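Local atomic coordinates of aldehyde dehydrogenase (Staphylococcus aureus, PDB entry 6K10), a protein that oxidises the aldehyde 4,4'-diaponeurosporen-4-al to 4,4'-diaponeurosporenoic acid with NAD+ in the biosynthesis of the carotenoid pigment staphyloxanthin. Residues 46-51 and 65-70; 113-118 and 429-434; 282-287 and 317-322. The protein carries 1 engineered substitution. All blocks are in the same frame, centred on the assembly; numbering follows the deposited sequence.

How the contacts relate
The three contacts sit in different parts of the aldehyde dehydrogenase chain and do not touch one another. Contact 1 joins two successive helices near the N-terminus. Contact 2 is buried and packs strand 104-118 against the turn between helix 425-430 and strand 432-439. It lies nearest the catalytic centre: the side chain of Phe-431 is about 10 Å from that of Glu-217, a predicted active-site residue. Contact 3 is on the surface, away from the annotated sites. The centres of contacts 2 and 3 are about 41 Å apart, on opposite sides of the chain's centre. Contacts 1 and 3 approach to about 7 Å between nearest atoms. Contacts 1 and 2 both reach the second subunit.

Contact 1: residues 46-51 and 65-70; sequences SYESDI and EAYATE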
ATOM      1  N   SER A  46     -28.543 -15.133  11.714  1.00 24.89           N
ATOM      2  CA  SER A  46     -28.928 -16.382  12.360  1.00 25.08           C
ATOM      3  C   SER A  46     -28.204 -16.569  13.687  1.00 27.91           C
ATOM      4  O   SER A  46     -28.757 -17.163  14.620  1.00 29.09           O
ATOM      5  CB  SER A  46     -28.642 -17.560  11.429  1.00 28.33           C
ATOM      6  OG  SER A  46     -29.213 -17.340  10.151  1.00 31.11           O
ATOM      7  N   TYR A  47     -26.981 -16.058  13.794  1.00 25.29           N
ATOM      8  CA  TYR A  47     -26.153 -16.221  14.980  1.00 27.29           C
ATOM      9  C   TYR A  47     -26.130 -14.982  15.860  1.00 28.60           C
ATOM     10  O   TYR A  47     -25.320 -14.918  16.790  1.00 25.02           O
ATOM     11  CB  TYR A  47     -24.730 -16.574  14.564  1.00 28.00           C
ATOM     12  CG  TYR A  47     -24.507 -18.034  14.274  1.00 31.16           C
ATOM     13  CD1 TYR A  47     -24.990 -18.608  13.109  1.00 34.49           C
ATOM     14  CD2 TYR A  47     -23.764 -18.827  15.136  1.00 36.62           C
ATOM     15  CE1 TYR A  47     -24.766 -19.937  12.822  1.00 36.43           C
ATOM     16  CE2 TYR A  47     -23.536 -20.156  14.860  1.00 38.66           C
ATOM     17  CZ  TYR A  47     -24.040 -20.706  13.701  1.00 40.05           C
ATOM     18  OH  TYR A  47     -23.810 -22.033  13.425  1.00 44.22           O
ATOM     19  N   GLU A  48     -26.994 -13.998  15.588  1.00 25.86           N
ATOM     20  CA  GLU A  48     -26.926 -12.720  16.292  1.00 26.61           C
ATOM     21  C   GLU A  48     -26.970 -12.905  17.805  1.00 23.92           C
ATOM     22  O   GLU A  48     -26.194 -12.284  18.540  1.00 23.57           O
ATOM     23  CB  GLU A  48     -28.066 -11.809  15.835  1.00 27.54           C
ATOM     24  CG  GLU A  48     -28.075 -10.461  16.532  1.00 29.48           C
ATOM     25  CD  GLU A  48     -29.306  -9.641  16.205  1.00 30.00           C
ATOM     26  OE1 GLU A  48     -29.454  -9.235  15.034  1.00 32.98           O
ATOM     27  OE2 GLU A  48     -30.124  -9.404  17.118  1.00 30.52           O
ATOM     28  N   SER A  49     -27.871 -13.763  18.286  1.00 22.83           N
ATOM     29  CA  SER A  49     -27.990 -13.965  19.725  1.00 27.72           C
ATOM     30  C   SER A  49     -26.723 -14.582  20.306  1.00 24.54           C
ATOM     31  O   SER A  49     -26.256 -14.167  21.373  1.00 26.73           O
ATOM     32  CB  SER A  49     -29.204 -14.842  20.034  1.00 33.71           C
ATOM     33  OG  SER A  49     -29.655 -14.623  21.359  1.00 38.78           O
ATOM     34  N   ASP A  50     -26.150 -15.572  19.615  1.00 22.30           N
ATOM     35  CA  ASP A  50     -24.935 -16.211  20.107  1.00 25.32           C
ATOM     36  C   ASP A  50     -23.748 -15.257  20.085  1.00 25.66           C
ATOM     37  O   ASP A  50     -22.883 -15.326  20.966  1.00 25.96           O
ATOM     38  CB  ASP A  50     -24.624 -17.462  19.281  1.00 32.26           C
ATOM     39  CG  ASP A  50     -25.870 -18.252  18.929  1.00 41.07           C
ATOM     40  OD1 ASP A  50     -26.646 -17.799  18.058  1.00 47.40           O
ATOM     41  OD2 ASP A  50     -26.079 -19.330  19.525  1.00 43.47           O
ATOM     42  N   ILE A  51     -23.683 -14.371  19.091  1.00 22.75           N
ATOM     43  CA  ILE A  51     -22.601 -13.391  19.043  1.00 22.38           C
ATOM     44  C   ILE A  51     -22.719 -12.417  20.208  1.00 24.99           C
ATOM     45  O   ILE A  51     -21.730 -12.107  20.881  1.00 25.40           O
ATOM     46  CB  ILE A  51     -22.601 -12.654  17.692  1.00 21.11           C
ATOM     47  CG1 ILE A  51     -22.401 -13.642  16.545  1.00 23.85           C
ATOM     48  CG2 ILE A  51     -21.507 -11.597  17.667  1.00 21.82           C
ATOM     49  CD1 ILE A  51     -22.847 -13.105  15.203  1.00 23.16           C
ATOM     50  N   GLU A  65     -23.823  -1.502  22.838  1.00 24.86           N
ATOM     51  CA  GLU A  65     -22.455  -1.286  22.381  1.00 25.42           C
ATOM     52  C   GLU A  65     -22.021  -2.372  21.406  1.00 23.52           C
ATOM     53  O   GLU A  65     -21.347  -2.089  20.408  1.00 23.55           O
ATOM     54  CB  GLU A  65     -21.515  -1.238  23.585  1.00 26.49           C
ATOM     55  CG  GLU A  65     -20.302  -0.353  23.401  1.00 30.10           C
ATOM     56  CD  GLU A  65     -19.329  -0.473  24.556  1.00 29.77           C
ATOM     57  OE1 GLU A  65     -19.412   0.350  25.491  1.00 30.53           O
ATOM     58  OE2 GLU A  65     -18.485  -1.392  24.528  1.00 28.51           O
ATOM     59  N   ALA A  66     -22.401  -3.623  21.678  1.00 20.62           N
ATOM     60  CA  ALA A  66     -22.021  -4.723  20.799  1.00 20.24           C
ATOM     61  C   ALA A  66     -22.653  -4.585  19.422  1.00 24.30           C
ATOM     62  O   ALA A  66     -22.049  -4.980  18.419  1.00 22.19           O
ATOM     63  CB  ALA A  66     -22.410  -6.059  21.430  1.00 23.42           C
ATOM     64  N   TYR A  67     -23.862  -4.026  19.347  1.00 21.22           N
ATOM     65  CA  TYR A  67     -24.497  -3.864  18.044  1.00 24.04           C
ATOM     66  C   TYR A  67     -23.893  -2.697  17.275  1.00 23.88           C
ATOM     67  O   TYR A  67     -23.686  -2.787  16.059  1.00 27.33           O
ATOM     68  CB  TYR A  67     -26.005  -3.680  18.201  1.00 24.59           C
ATOM     69  CG  TYR A  67     -26.776  -4.471  17.175  1.00 23.16           C
ATOM     70  CD1 TYR A  67     -27.098  -5.801  17.402  1.00 27.23           C
ATOM     71  CD2 TYR A  67     -27.141  -3.904  15.960  1.00 23.51           C
ATOM     72  CE1 TYR A  67     -27.785  -6.538  16.460  1.00 26.88           C
ATOM     73  CE2 TYR A  67     -27.825  -4.635  15.010  1.00 25.14           C
ATOM     74  CZ  TYR A  67     -28.145  -5.951  15.267  1.00 27.07           C
ATOM     75  OH  TYR A  67     -28.828  -6.686  14.326  1.00 29.01           O
ATOM     76  N   ALA A  68     -23.590  -1.597  17.966  1.00 25.05           N
ATOM     77  CA  ALA A  68     -23.080  -0.417  17.276  1.00 24.69           C
ATOM     78  C   ALA A  68     -21.635  -0.596  16.825  1.00 26.78           C
ATOM     79  O   ALA A  68     -21.223   0.013  15.832  1.00 27.96           O
ATOM     80  CB  ALA A  68     -23.204   0.812  18.176  1.00 24.37           C
ATOM     81  N   THR A  69     -20.853  -1.419  17.526  1.00 22.26           N
ATOM     82  CA  THR A  69     -19.431  -1.541  17.234  1.00 22.05           C
ATOM     83  C   THR A  69     -19.020  -2.884  16.648  1.00 25.00           C
ATOM     84  O   THR A  69     -17.871  -3.015  16.211  1.00 28.07           O
ATOM     85  CB  THR A  69     -18.597  -1.280  18.500  1.00 23.50           C
ATOM     86  OG1 THR A  69     -18.835  -2.318  19.460  1.00 27.42           O
ATOM     87  CG2 THR A  69     -18.953   0.068  19.110  1.00 24.60           C
ATOM     88  N   GLU A  70     -19.902  -3.886  16.627  1.00 23.98           N
ATOM     89  CA  GLU A  70     -19.502  -5.187  16.100  1.00 24.89           C
ATOM     90  C   GLU A  70     -20.507  -5.756  15.101  1.00 22.87           C
ATOM     91  O   GLU A  70     -20.163  -5.972  13.935  1.00 24.64           O
ATOM     92  CB  GLU A  70     -19.274  -6.187  17.241  1.00 25.83           C
ATOM     93  CG  GLU A  70     -18.396  -5.662  18.370  1.00 28.02           C
ATOM     94  CD  GLU A  70     -17.125  -6.471  18.570  1.00 26.27           C
ATOM     95  OE1 GLU A  70     -16.706  -7.180  17.632  1.00 26.13           O
ATOM     96  OE2 GLU A  70     -16.540  -6.392  19.667  1.00 25.45           O
TER
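Glu-48 and Tyr-67 make the contact with one short hydrogen bond. Tyr-67 OH donates to Glu-48 OE1 at 2.7 Å. The hydroxyl comes from above the carboxylate plane, with the donor 57° out of it. The carboxylate and the ring are turned 84° against each other. Glu-48 puts CG anti to its N (chi1 179°) and runs extended from there, which carries its carboxylate across to the phenol.

Van der Waals contact beside the hydrogen bond is slight and follows from the same approach. Glu-48 CD lies 3.5 Å from Tyr-67 CE1, at the edge of the ring and near its plane. The methylene carbon Glu-48 CG is 3.9 Å from Tyr-67 CE1. The backbones stay well apart, with 9.3 Å between the CA atoms of Glu-48 and Tyr-67. The two side chains bridge consecutive helices, 48-59 and 63-89, of the N-terminal helical part of the chain. Ala-66 also packs on Leu-52 and Leu-55 of helix 48-59.

Charge adds a link to the dimer. Glu-48 OE2 forms a salt bridge with Lys-461 of the second subunit. The ring of Tyr-67 meets Phe-457 of that subunit edge-to-face. The bond within the chain therefore lies directly beside the C-terminal helix of the partner. Glu-48 also begins helix 48-59, right after the N-cap residue Tyr-47, where the helix end would probably favour its negative charge.

Within helix 63-89, Glu-65 O is gripped twice. Thr-69 OG1 donates to Glu-65 O at 2.7 Å and Thr-69 N donates to Glu-65 O at 3.0 Å, from opposite faces of the carbonyl plane.

Contact 2: residues 113-118 and 429-434; sequences GTVLII and DTFTHE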
ATOM      1  N   GLY A 113      -5.460 -13.508  -4.216  1.00 23.68           N
ATOM      2  CA  GLY A 113      -5.495 -14.954  -4.131  1.00 20.77           C
ATOM      3  C   GLY A 113      -6.012 -15.446  -2.795  1.00 23.46           C
ATOM      4  O   GLY A 113      -7.204 -15.326  -2.499  1.00 23.74           O
ATOM      5  N   THR A 114      -5.117 -15.997  -1.979  1.00 19.66           N
ATOM      6  CA  THR A 114      -5.451 -16.530  -0.664  1.00 21.46           C
ATOM      7  C   THR A 114      -4.830 -15.624   0.392  1.00 23.44           C
ATOM      8  O   THR A 114      -3.611 -15.427   0.404  1.00 22.97           O
ATOM      9  CB  THR A 114      -4.944 -17.965  -0.521  1.00 24.42           C
ATOM     10  OG1 THR A 114      -5.583 -18.794  -1.501  1.00 26.13           O
ATOM     11  CG2 THR A 114      -5.241 -18.505   0.870  1.00 25.10           C
ATOM     12  N   VAL A 115      -5.667 -15.073   1.273  1.00 21.93           N
ATOM     13  CA  VAL A 115      -5.233 -14.037   2.200  1.00 24.18           C
ATOM     14  C   VAL A 115      -5.410 -14.514   3.637  1.00 23.25           C
ATOM     15  O   VAL A 115      -6.179 -15.435   3.931  1.00 24.72           O
ATOM     16  CB  VAL A 115      -5.986 -12.707   1.976  1.00 22.46           C
ATOM     17  CG1 VAL A 115      -5.913 -12.296   0.514  1.00 23.31           C
ATOM     18  CG2 VAL A 115      -7.436 -12.824   2.433  1.00 24.04           C
ATOM     19  N   LEU A 116      -4.678 -13.862   4.537  1.00 20.80           N
ATOM     20  CA  LEU A 116      -4.695 -14.158   5.962  1.00 21.93           C
ATOM     21  C   LEU A 116      -5.215 -12.945   6.719  1.00 21.48           C
ATOM     22  O   LEU A 116      -4.781 -11.817   6.463  1.00 22.72           O
ATOM     23  CB  LEU A 116      -3.294 -14.526   6.461  1.00 23.51           C
ATOM     24  CG  LEU A 116      -3.128 -14.751   7.966  1.00 26.03           C
ATOM     25  CD1 LEU A 116      -4.053 -15.856   8.468  1.00 23.32           C
ATOM     26  CD2 LEU A 116      -1.679 -15.058   8.306  1.00 24.70           C
ATOM     27  N   ILE A 117      -6.138 -13.178   7.649  1.00 21.79           N
ATOM     28  CA  ILE A 117      -6.714 -12.126   8.478  1.00 21.32           C
ATOM     29  C   ILE A 117      -6.504 -12.507   9.936  1.00 21.90           C
ATOM     30  O   ILE A 117      -6.980 -13.559  10.383  1.00 22.35           O
ATOM     31  CB  ILE A 117      -8.205 -11.911   8.175  1.00 21.67           C
ATOM     32  CG1 ILE A 117      -8.387 -11.411   6.741  1.00 21.37           C
ATOM     33  CG2 ILE A 117      -8.816 -10.933   9.166  1.00 21.81           C
ATOM     34  CD1 ILE A 117      -9.827 -11.348   6.294  1.00 25.89           C
ATOM     35  N   ILE A 118      -5.792 -11.657  10.673  1.00 20.19           N
ATOM     36  CA  ILE A 118      -5.516 -11.860  12.092  1.00 21.90           C
ATOM     37  C   ILE A 118      -6.262 -10.791  12.875  1.00 22.44           C
ATOM     38  O   ILE A 118      -6.129  -9.597  12.586  1.00 22.28           O
ATOM     39  CB  ILE A 118      -4.007 -11.798  12.391  1.00 20.85           C
ATOM     40  CG1 ILE A 118      -3.248 -12.848  11.583  1.00 23.46           C
ATOM     41  CG2 ILE A 118      -3.746 -11.971  13.882  1.00 18.83           C
ATOM     42  CD1 ILE A 118      -1.749 -12.603  11.533  1.00 23.69           C
ATOM     43  N   ASP A 429     -10.232  -2.253  -1.711  1.00 24.76           N
ATOM     44  CA  ASP A 429      -8.955  -1.862  -2.306  1.00 23.60           C
ATOM     45  C   ASP A 429      -7.788  -2.628  -1.692  1.00 23.73           C
ATOM     46  O   ASP A 429      -6.863  -3.045  -2.402  1.00 19.97           O
ATOM     47  CB  ASP A 429      -8.729  -0.358  -2.130  1.00 25.95           C
ATOM     48  CG  ASP A 429      -9.742   0.485  -2.882  1.00 27.50           C
ATOM     49  OD1 ASP A 429     -10.438  -0.046  -3.775  1.00 29.98           O
ATOM     50  OD2 ASP A 429      -9.849   1.694  -2.577  1.00 27.97           O
ATOM     51  N   THR A 430      -7.815  -2.822  -0.369  1.00 22.80           N
ATOM     52  CA  THR A 430      -6.693  -3.450   0.323  1.00 23.12           C
ATOM     53  C   THR A 430      -6.424  -4.855  -0.205  1.00 22.34           C
ATOM     54  O   THR A 430      -5.265  -5.256  -0.355  1.00 22.39           O
ATOM     55  CB  THR A 430      -6.961  -3.469   1.831  1.00 24.88           C
ATOM     56  OG1 THR A 430      -6.881  -2.135   2.341  1.00 26.65           O
ATOM     57  CG2 THR A 430      -5.952  -4.345   2.565  1.00 22.56           C
ATOM     58  N   PHE A 431      -7.480  -5.609  -0.519  1.00 21.16           N
ATOM     59  CA  PHE A 431      -7.349  -6.969  -1.027  1.00 19.98           C
ATOM     60  C   PHE A 431      -7.463  -7.040  -2.545  1.00 20.33           C
ATOM     61  O   PHE A 431      -7.775  -8.106  -3.088  1.00 21.34           O
ATOM     62  CB  PHE A 431      -8.390  -7.875  -0.364  1.00 19.54           C
ATOM     63  CG  PHE A 431      -8.220  -7.991   1.127  1.00 19.51           C
ATOM     64  CD1 PHE A 431      -7.270  -8.840   1.660  1.00 20.43           C
ATOM     65  CD2 PHE A 431      -9.012  -7.254   1.991  1.00 19.31           C
ATOM     66  CE1 PHE A 431      -7.106  -8.954   3.027  1.00 20.76           C
ATOM     67  CE2 PHE A 431      -8.854  -7.365   3.360  1.00 21.61           C
ATOM     68  CZ  PHE A 431      -7.898  -8.216   3.880  1.00 21.80           C
ATOM     69  N   THR A 432      -7.201  -5.933  -3.238  1.00 20.15           N
ATOM     70  CA  THR A 432      -7.311  -5.855  -4.687  1.00 20.95           C
ATOM     71  C   THR A 432      -5.980  -5.410  -5.273  1.00 20.89           C
ATOM     72  O   THR A 432      -5.379  -4.446  -4.790  1.00 20.48           O
ATOM     73  CB  THR A 432      -8.415  -4.873  -5.097  1.00 21.25           C
ATOM     74  OG1 THR A 432      -9.695  -5.417  -4.746  1.00 22.97           O
ATOM     75  CG2 THR A 432      -8.373  -4.591  -6.597  1.00 19.91           C
ATOM     76  N   HIS A 433      -5.516  -6.115  -6.298  1.00 19.97           N
ATOM     77  CA  HIS A 433      -4.446  -5.598  -7.133  1.00 21.27           C
ATOM     78  C   HIS A 433      -5.059  -4.886  -8.328  1.00 23.10           C
ATOM     79  O   HIS A 433      -5.872  -5.468  -9.053  1.00 20.65           O
ATOM     80  CB  HIS A 433      -3.512  -6.698  -7.627  1.00 19.99           C
ATOM     81  CG  HIS A 433      -2.557  -6.220  -8.675  1.00 18.78           C
ATOM     82  ND1 HIS A 433      -2.449  -6.811  -9.914  1.00 22.43           N
ATOM     83  CD2 HIS A 433      -1.694  -5.179  -8.677  1.00 20.70           C
ATOM     84  CE1 HIS A 433      -1.547  -6.162 -10.630  1.00 18.27           C
ATOM     85  NE2 HIS A 433      -1.073  -5.168  -9.902  1.00 20.91           N
ATOM     86  N   GLU A 434      -4.673  -3.633  -8.527  1.00 23.67           N
ATOM     87  CA  GLU A 434      -5.129  -2.867  -9.678  1.00 23.87           C
ATOM     88  C   GLU A 434      -4.163  -3.105 -10.830  1.00 20.77           C
ATOM     89  O   GLU A 434      -2.975  -2.782 -10.730  1.00 19.68           O
ATOM     90  CB  GLU A 434      -5.238  -1.385  -9.326  1.00 22.91           C
ATOM     91  CG  GLU A 434      -6.425  -1.101  -8.415  1.00 23.68           C
ATOM     92  CD  GLU A 434      -6.732   0.372  -8.286  1.00 27.19           C
ATOM     93  OE1 GLU A 434      -5.823   1.192  -8.520  1.00 27.55           O
ATOM     94  OE2 GLU A 434      -7.888   0.709  -7.948  1.00 33.68           O
TER
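Thr-432 N donates to Asp-429 O at 3.0 Å, and the turn so closed carries Phe-431, whose ring meets Val-115 and Ile-117. Phe-431 is the residue where the chain leaves helix 425-430, just ahead of strand 432-439. Its CG is anti to its carbonyl carbon (chi1 -63°), and the ring extends toward strand 104-118.

Both methyls of Val-115 meet the CD1-CE1 bond of the ring. Val-115 CG1 lies 3.9 Å from Phe-431 CD1. Val-115 CG2 lies 3.9 Å from Phe-431 CE1. Ile-117, two residues further along the strand, reaches the far end of the ring, with its CG1 4.3 Å from Phe-431 CZ. Both approach the ring at a slant. Thr-430 CG2 sits over one face, offset toward the rim.

The strand belongs to the mixed sheet of the cofactor-binding domain, whose fold is Rossmann-like in this family. Helix 126-138 and Tyr-190 of the neighbouring strand close in around the ring. Asn-140 links both segments: its OD1 accepts from Gly-113 N and its ND2 donates to Phe-431 O.

Across this contact the chemistry is purely apolar, consistent with holding by close fit and burial of the ring.

Contact 3: residues 282-287 and 317-322; sequences NIQQSP and HSDEDE
A 3-10 segment at 283-285 faces the short strand 318-319 and the turn after it, with 8.7 Å between the CA atoms of Gln-284 and Asp-319. Two side-chain bonds fill this gap, and both start from one nitrogen. Gln-284 NE2 donates to Asp-319 OD2 at 2.9 Å, with an angle of 148° at the hydrogen. The oxygen uses its anti lone pair, away from OD1. The second bond runs from Gln-284 NE2 to Glu-322 OE2 at 3.2 Å, with an angle of 156°. Here the carboxylate is met from well above its plane.

Both acceptors lie in the amide plane of Gln-284, which should fix the rotation of that amide. Gln-284 has CG anti to its N and stays extended to reach them.

Asp-319 has a second task. Its OD1 accepts from Asp-321 N at 3.2 Å, which makes an Asx turn. Asp-319 lies in strand 318-319, which pairs antiparallel with strand 324-330 in the mixed sheet that also holds strand 348-354. The other oxygen of Glu-322, OE1, forms a salt bridge with Arg-291, its strongest polar partner. Gln-284 also packs on Tyr-324 and Arg-291.

The amide thus brings two acidic groups onto one neutral donor at the surface. Arg-291 probably offsets part of their negative charge.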
ATOM      1  N   ASN A 282     -22.568   4.083  41.346  1.00 27.18           N
ATOM      2  CA  ASN A 282     -21.917   2.779  41.451  1.00 28.57           C
ATOM      3  C   ASN A 282     -21.737   2.252  40.030  1.00 24.33           C
ATOM      4  O   ASN A 282     -22.596   1.549  39.497  1.00 20.78           O
ATOM      5  CB  ASN A 282     -22.724   1.816  42.316  1.00 30.25           C
ATOM      6  CG  ASN A 282     -21.975   0.530  42.603  1.00 36.09           C
ATOM      7  OD1 ASN A 282     -20.804   0.389  42.245  1.00 35.85           O
ATOM      8  ND2 ASN A 282     -22.643  -0.413  43.257  1.00 34.98           N
ATOM      9  N   ILE A 283     -20.600   2.601  39.421  1.00 24.91           N
ATOM     10  CA  ILE A 283     -20.365   2.277  38.016  1.00 24.84           C
ATOM     11  C   ILE A 283     -20.280   0.770  37.804  1.00 24.95           C
ATOM     12  O   ILE A 283     -20.567   0.272  36.708  1.00 25.67           O
ATOM     13  CB  ILE A 283     -19.102   3.012  37.519  1.00 22.24           C
ATOM     14  CG1 ILE A 283     -19.290   4.524  37.656  1.00 22.00           C
ATOM     15  CG2 ILE A 283     -18.789   2.665  36.070  1.00 17.64           C
ATOM     16  CD1 ILE A 283     -18.037   5.330  37.387  1.00 24.08           C
ATOM     17  N   GLN A 284     -19.913   0.014  38.842  1.00 24.37           N
ATOM     18  CA  GLN A 284     -19.910  -1.440  38.724  1.00 26.43           C
ATOM     19  C   GLN A 284     -21.307  -1.995  38.476  1.00 27.96           C
ATOM     20  O   GLN A 284     -21.439  -3.107  37.950  1.00 29.26           O
ATOM     21  CB  GLN A 284     -19.306  -2.080  39.978  1.00 25.71           C
ATOM     22  CG  GLN A 284     -18.942  -3.550  39.792  1.00 26.55           C
ATOM     23  CD  GLN A 284     -18.150  -4.121  40.951  1.00 29.74           C
ATOM     24  OE1 GLN A 284     -17.584  -3.385  41.756  1.00 31.12           O
ATOM     25  NE2 GLN A 284     -18.103  -5.446  41.035  1.00 31.65           N
ATOM     26  N   GLN A 285     -22.348  -1.245  38.829  1.00 24.17           N
ATOM     27  CA  GLN A 285     -23.724  -1.667  38.614  1.00 24.96           C
ATOM     28  C   GLN A 285     -24.290  -1.197  37.279  1.00 24.17           C
ATOM     29  O   GLN A 285     -25.417  -1.566  36.939  1.00 24.52           O
ATOM     30  CB  GLN A 285     -24.613  -1.161  39.757  1.00 25.99           C
ATOM     31  N   SER A 286     -23.542  -0.405  36.514  1.00 23.87           N
ATOM     32  CA  SER A 286     -24.057   0.116  35.251  1.00 23.21           C
ATOM     33  C   SER A 286     -24.088  -0.986  34.197  1.00 23.02           C
ATOM     34  O   SER A 286     -23.083  -1.677  34.001  1.00 21.24           O
ATOM     35  CB  SER A 286     -23.202   1.282  34.758  1.00 26.58           C
ATOM     36  OG  SER A 286     -23.513   1.612  33.415  1.00 26.22           O
ATOM     37  N   PRO A 287     -25.208  -1.172  33.493  1.00 26.18           N
ATOM     38  CA  PRO A 287     -25.257  -2.158  32.409  1.00 26.36           C
ATOM     39  C   PRO A 287     -24.660  -1.664  31.103  1.00 24.40           C
ATOM     40  O   PRO A 287     -24.706  -2.391  30.105  1.00 25.23           O
ATOM     41  CB  PRO A 287     -26.762  -2.405  32.259  1.00 29.45           C
ATOM     42  CG  PRO A 287     -27.350  -1.055  32.531  1.00 31.17           C
ATOM     43  CD  PRO A 287     -26.478  -0.431  33.611  1.00 29.02           C
ATOM     44  N   HIS A 317     -11.406   2.117  41.656  1.00 26.06           N
ATOM     45  CA  HIS A 317     -11.864   0.865  42.234  1.00 26.89           C
ATOM     46  C   HIS A 317     -11.741  -0.270  41.223  1.00 23.58           C
ATOM     47  O   HIS A 317     -11.717  -0.060  40.007  1.00 23.30           O
ATOM     48  CB  HIS A 317     -13.309   0.984  42.718  1.00 28.74           C
ATOM     49  CG  HIS A 317     -13.469   1.857  43.923  1.00 34.25           C
ATOM     50  ND1 HIS A 317     -13.770   3.199  43.836  1.00 34.34           N
ATOM     51  CD2 HIS A 317     -13.357   1.581  45.245  1.00 35.97           C
ATOM     52  CE1 HIS A 317     -13.843   3.711  45.052  1.00 35.37           C
ATOM     53  NE2 HIS A 317     -13.596   2.750  45.925  1.00 35.82           N
ATOM     54  N   SER A 318     -11.657  -1.490  41.747  1.00 25.44           N
ATOM     55  CA  SER A 318     -11.512  -2.669  40.910  1.00 25.29           C
ATOM     56  C   SER A 318     -12.156  -3.856  41.608  1.00 25.86           C
ATOM     57  O   SER A 318     -12.354  -3.856  42.825  1.00 22.78           O
ATOM     58  CB  SER A 318     -10.039  -2.962  40.600  1.00 29.80           C
ATOM     59  OG  SER A 318      -9.289  -3.091  41.795  1.00 29.17           O
ATOM     60  N   ASP A 319     -12.494  -4.868  40.812  1.00 27.23           N
ATOM     61  CA  ASP A 319     -13.014  -6.123  41.344  1.00 27.96           C
ATOM     62  C   ASP A 319     -12.501  -7.242  40.450  1.00 29.52           C
ATOM     63  O   ASP A 319     -12.922  -7.362  39.296  1.00 28.65           O
ATOM     64  CB  ASP A 319     -14.539  -6.117  41.410  1.00 29.00           C
ATOM     65  CG  ASP A 319     -15.098  -7.326  42.147  1.00 31.79           C
ATOM     66  OD1 ASP A 319     -14.312  -8.227  42.508  1.00 33.39           O
ATOM     67  OD2 ASP A 319     -16.324  -7.372  42.373  1.00 33.27           O
ATOM     68  N   GLU A 320     -11.592  -8.052  40.993  1.00 28.22           N
ATOM     69  CA  GLU A 320     -10.973  -9.123  40.219  1.00 29.03           C
ATOM     70  C   GLU A 320     -11.998 -10.158  39.771  1.00 30.50           C
ATOM     71  O   GLU A 320     -11.899 -10.700  38.664  1.00 31.93           O
ATOM     72  CB  GLU A 320      -9.875  -9.776  41.059  1.00 31.03           C
ATOM     73  CG  GLU A 320      -8.952 -10.716  40.315  1.00 33.44           C
ATOM     74  CD  GLU A 320      -7.802 -11.173  41.192  1.00 38.98           C
ATOM     75  OE1 GLU A 320      -6.653 -11.213  40.706  1.00 41.79           O
ATOM     76  OE2 GLU A 320      -8.048 -11.478  42.378  1.00 41.13           O
ATOM     77  N   ASP A 321     -12.996 -10.439  40.614  1.00 31.97           N
ATOM     78  CA  ASP A 321     -13.966 -11.487  40.315  1.00 33.94           C
ATOM     79  C   ASP A 321     -14.825 -11.168  39.099  1.00 33.52           C
ATOM     80  O   ASP A 321     -15.373 -12.089  38.485  1.00 33.89           O
ATOM     81  CB  ASP A 321     -14.858 -11.732  41.531  1.00 36.08           C
ATOM     82  CG  ASP A 321     -14.081 -12.241  42.729  1.00 37.22           C
ATOM     83  OD1 ASP A 321     -12.993 -12.823  42.530  1.00 40.03           O
ATOM     84  OD2 ASP A 321     -14.557 -12.057  43.868  1.00 38.95           O
ATOM     85  N   GLU A 322     -14.965  -9.893  38.746  1.00 28.18           N
ATOM     86  CA  GLU A 322     -15.679  -9.484  37.547  1.00 29.14           C
ATOM     87  C   GLU A 322     -14.744  -8.987  36.455  1.00 26.42           C
ATOM     88  O   GLU A 322     -15.218  -8.582  35.388  1.00 25.67           O
ATOM     89  CB  GLU A 322     -16.696  -8.387  37.887  1.00 33.57           C
ATOM     90  CG  GLU A 322     -18.074  -8.894  38.266  1.00 36.85           C
ATOM     91  CD  GLU A 322     -19.048  -7.762  38.534  1.00 39.18           C
ATOM     92  OE1 GLU A 322     -19.158  -6.854  37.683  1.00 36.59           O
ATOM     93  OE2 GLU A 322     -19.701  -7.777  39.599  1.00 43.46           O
TER